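Local coordinates for protein DNA methyltransferase (Nicotiana tabacum, PDB 4ONQ) that probably methylates cytosines in DNA at carbon 5 through its catalytic domain, the part present here, which holds the cofactor analogue sinefungin, at residues I269-S272 with W273-Q276. The protein carries 5 engineered substitutions. Sequence-based numbering, arbitrary orientation.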
ATOM      1  N   ILE A 269      -6.476  -7.631  13.489  1.00 35.49           N
ATOM      2  CA  ILE A 269      -5.077  -7.638  13.076  1.00 37.61           C
ATOM      3  C   ILE A 269      -4.376  -6.378  13.586  1.00 40.64           C
ATOM      4  O   ILE A 269      -3.266  -6.430  14.155  1.00 32.09           O
ATOM      5  CB  ILE A 269      -4.945  -7.740  11.535  1.00 31.27           C
ATOM      6  CG1 ILE A 269      -5.142  -9.185  11.080  1.00 31.41           C
ATOM      7  CG2 ILE A 269      -3.591  -7.250  11.072  1.00 30.36           C
ATOM      8  CD1 ILE A 269      -5.471  -9.317   9.610  1.00 35.31           C
ATOM      9  N   VAL A 270      -5.050  -5.247  13.401  1.00 32.16           N
ATOM     10  CA  VAL A 270      -4.474  -3.961  13.767  1.00 32.10           C
ATOM     11  C   VAL A 270      -4.375  -3.807  15.285  1.00 33.83           C
ATOM     12  O   VAL A 270      -3.391  -3.281  15.792  1.00 45.66           O
ATOM     13  CB  VAL A 270      -5.249  -2.787  13.130  1.00 32.05           C
ATOM     14  CG1 VAL A 270      -4.742  -1.450  13.656  1.00 32.27           C
ATOM     15  CG2 VAL A 270      -5.137  -2.845  11.613  1.00 31.15           C
ATOM     16  N   ARG A 271      -5.385  -4.290  16.003  1.00 36.81           N
ATOM     17  CA  ARG A 271      -5.386  -4.270  17.464  1.00 42.10           C
ATOM     18  C   ARG A 271      -4.226  -5.097  18.026  1.00 44.48           C
ATOM     19  O   ARG A 271      -3.482  -4.638  18.909  1.00 48.32           O
ATOM     20  CB  ARG A 271      -6.725  -4.792  17.998  1.00 44.58           C
ATOM     21  CG  ARG A 271      -6.792  -4.953  19.519  1.00 49.02           C
ATOM     22  CD  ARG A 271      -6.690  -3.612  20.249  1.00 60.69           C
ATOM     23  NE  ARG A 271      -7.748  -2.677  19.860  1.00 64.86           N
ATOM     24  CZ  ARG A 271      -7.852  -1.429  20.311  1.00 57.67           C
ATOM     25  NH1 ARG A 271      -6.958  -0.953  21.172  1.00 57.56           N
ATOM     26  NH2 ARG A 271      -8.846  -0.655  19.898  1.00 44.14           N
ATOM     27  N   SER A 272      -4.076  -6.315  17.506  1.00 40.68           N
ATOM     28  CA  SER A 272      -2.962  -7.173  17.898  1.00 35.70           C
ATOM     29  C   SER A 272      -1.633  -6.466  17.665  1.00 42.72           C
ATOM     30  O   SER A 272      -0.770  -6.465  18.541  1.00 35.83           O
ATOM     31  CB  SER A 272      -2.995  -8.497  17.144  1.00 36.49           C
ATOM     32  OG  SER A 272      -4.014  -9.337  17.648  1.00 49.17           O
ATOM     33  N   TRP A 273      -1.483  -5.852  16.491  1.00 36.65           N
ATOM     34  CA  TRP A 273      -0.269  -5.097  16.180  1.00 33.38           C
ATOM     35  C   TRP A 273      -0.043  -3.944  17.159  1.00 45.06           C
ATOM     36  O   TRP A 273       1.092  -3.637  17.541  1.00 38.90           O
ATOM     37  CB  TRP A 273      -0.348  -4.539  14.761  1.00 33.14           C
ATOM     38  CG  TRP A 273       0.798  -3.648  14.414  1.00 38.53           C
ATOM     39  CD1 TRP A 273       2.032  -4.036  13.986  1.00 35.19           C
ATOM     40  CD2 TRP A 273       0.821  -2.215  14.462  1.00 34.24           C
ATOM     41  NE1 TRP A 273       2.825  -2.933  13.770  1.00 40.33           N
ATOM     42  CE2 TRP A 273       2.104  -1.803  14.053  1.00 32.23           C
ATOM     43  CE3 TRP A 273      -0.118  -1.241  14.813  1.00 44.36           C
ATOM     44  CZ2 TRP A 273       2.472  -0.462  13.983  1.00 32.48           C
ATOM     45  CZ3 TRP A 273       0.249   0.094  14.740  1.00 43.84           C
ATOM     46  CH2 TRP A 273       1.535   0.471  14.333  1.00 38.50           C
ATOM     47  N   TRP A 274      -1.118  -3.286  17.537  1.00 34.20           N
ATOM     48  CA  TRP A 274      -1.058  -2.142  18.384  1.00 39.70           C
ATOM     49  C   TRP A 274      -0.528  -2.517  19.713  1.00 36.26           C
ATOM     50  O   TRP A 274       0.283  -1.828  20.278  1.00 46.19           O
ATOM     51  CB  TRP A 274      -2.421  -1.504  18.499  1.00 35.33           C
ATOM     52  CG  TRP A 274      -2.471  -0.181  19.182  1.00 36.68           C
ATOM     53  CD1 TRP A 274      -2.699   0.078  20.504  1.00 37.50           C
ATOM     54  CD2 TRP A 274      -2.326   1.116  18.587  1.00 41.93           C
ATOM     55  NE1 TRP A 274      -2.702   1.390  20.747  1.00 37.95           N
ATOM     56  CE2 TRP A 274      -2.474   2.068  19.656  1.00 43.05           C
ATOM     57  CE3 TRP A 274      -2.087   1.570  17.328  1.00 39.91           C
ATOM     58  CZ2 TRP A 274      -2.388   3.402  19.442  1.00 39.20           C
ATOM     59  CZ3 TRP A 274      -1.988   2.916  17.134  1.00 39.85           C
ATOM     60  CH2 TRP A 274      -2.145   3.811  18.165  1.00 36.39           C
ATOM     61  N   GLU A 275      -0.977  -3.617  20.243  1.00 39.96           N
ATOM     62  CA  GLU A 275      -0.427  -4.150  21.445  1.00 44.43           C
ATOM     63  C   GLU A 275       0.972  -4.678  21.367  1.00 45.26           C
ATOM     64  O   GLU A 275       1.743  -4.448  22.232  1.00 46.13           O
ATOM     65  CB  GLU A 275      -1.343  -5.194  22.003  1.00 39.04           C
ATOM     66  CG  GLU A 275      -2.639  -4.564  22.380  1.00 61.90           C
ATOM     67  CD  GLU A 275      -3.715  -5.546  22.715  1.00 68.83           C
ATOM     68  OE1 GLU A 275      -3.412  -6.701  23.022  1.00 81.04           O
ATOM     69  OE2 GLU A 275      -4.871  -5.134  22.703  1.00 63.75           O
ATOM     70  N   GLN A 276       1.280  -5.377  20.306  1.00 43.99           N
ATOM     71  CA  GLN A 276       2.537  -6.022  20.131  1.00 45.35           C
ATOM     72  C   GLN A 276       3.662  -5.044  20.025  1.00 51.91           C
ATOM     73  O   GLN A 276       4.776  -5.349  20.313  1.00 52.69           O
ATOM     74  CB  GLN A 276       2.478  -6.960  18.950  1.00 37.89           C
ATOM     75  CG  GLN A 276       1.788  -8.261  19.289  1.00 48.08           C
ATOM     76  CD  GLN A 276       1.500  -9.156  18.105  1.00 53.73           C
ATOM     77  OE1 GLN A 276       2.216  -9.157  17.143  1.00 51.80           O
ATOM     78  NE2 GLN A 276       0.459  -9.925  18.197  1.00 50.26           N
TER
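Trp273 starts the last turn of helix 264-276 by giving its N-H to Ile269 O, 3.0 Å from Trp273 N. Its CG stands anti to the backbone N (chi1 175°), and the indole brings one edge to Val270 O, which lies near the ring plane, 4.0 Å from Trp273 CE3. Beyond the turn the ring meets the imidazole of His192 steeply and packs on Val245 of helix 242-249.

Trp274 N is hydrogen-bonded to Val270 O at 2.9 Å, a more bent bond with 142° at the hydrogen. The indole of Trp274 heads for the sheet, touching Val257 and Leu283. Arg271, bent at chi2 and chi3, swings its guanidinium obliquely past the same indole, with Arg271 CZ 5.8 Å from the centroid of the five-membered ring of Trp274, at most a weak cation-pi attraction. The firmer partner of Arg271 is Leu283 O, to which NH2 is hydrogen-bonded.

Glu275 repeats the backbone pattern with Arg271 O. Its carboxylate reaches the aliphatic part of Arg271, with OE2 3.4 Å from Arg271 CD, whereas Arg271 NE and Glu275 OE2 are 4.7 Å apart; opposite charges this close should still attract mildly.

Gln276 N closes the run on Ser272 O. With CG beside the backbone N (chi1 -79°), Gln276 sets its CG next to that oxygen, 3.2 Å from Ser272 O, and its amide NE2 comes within 3.9 Å of Ser272 CB. With the tryptophans buried and Glu275 and Gln276 exposed, this is an amphipathic alpha-helix end, in the beta-alpha-beta crossover between strands 254-260 and 282-286 of the Rossmann-like class I methyltransferase fold.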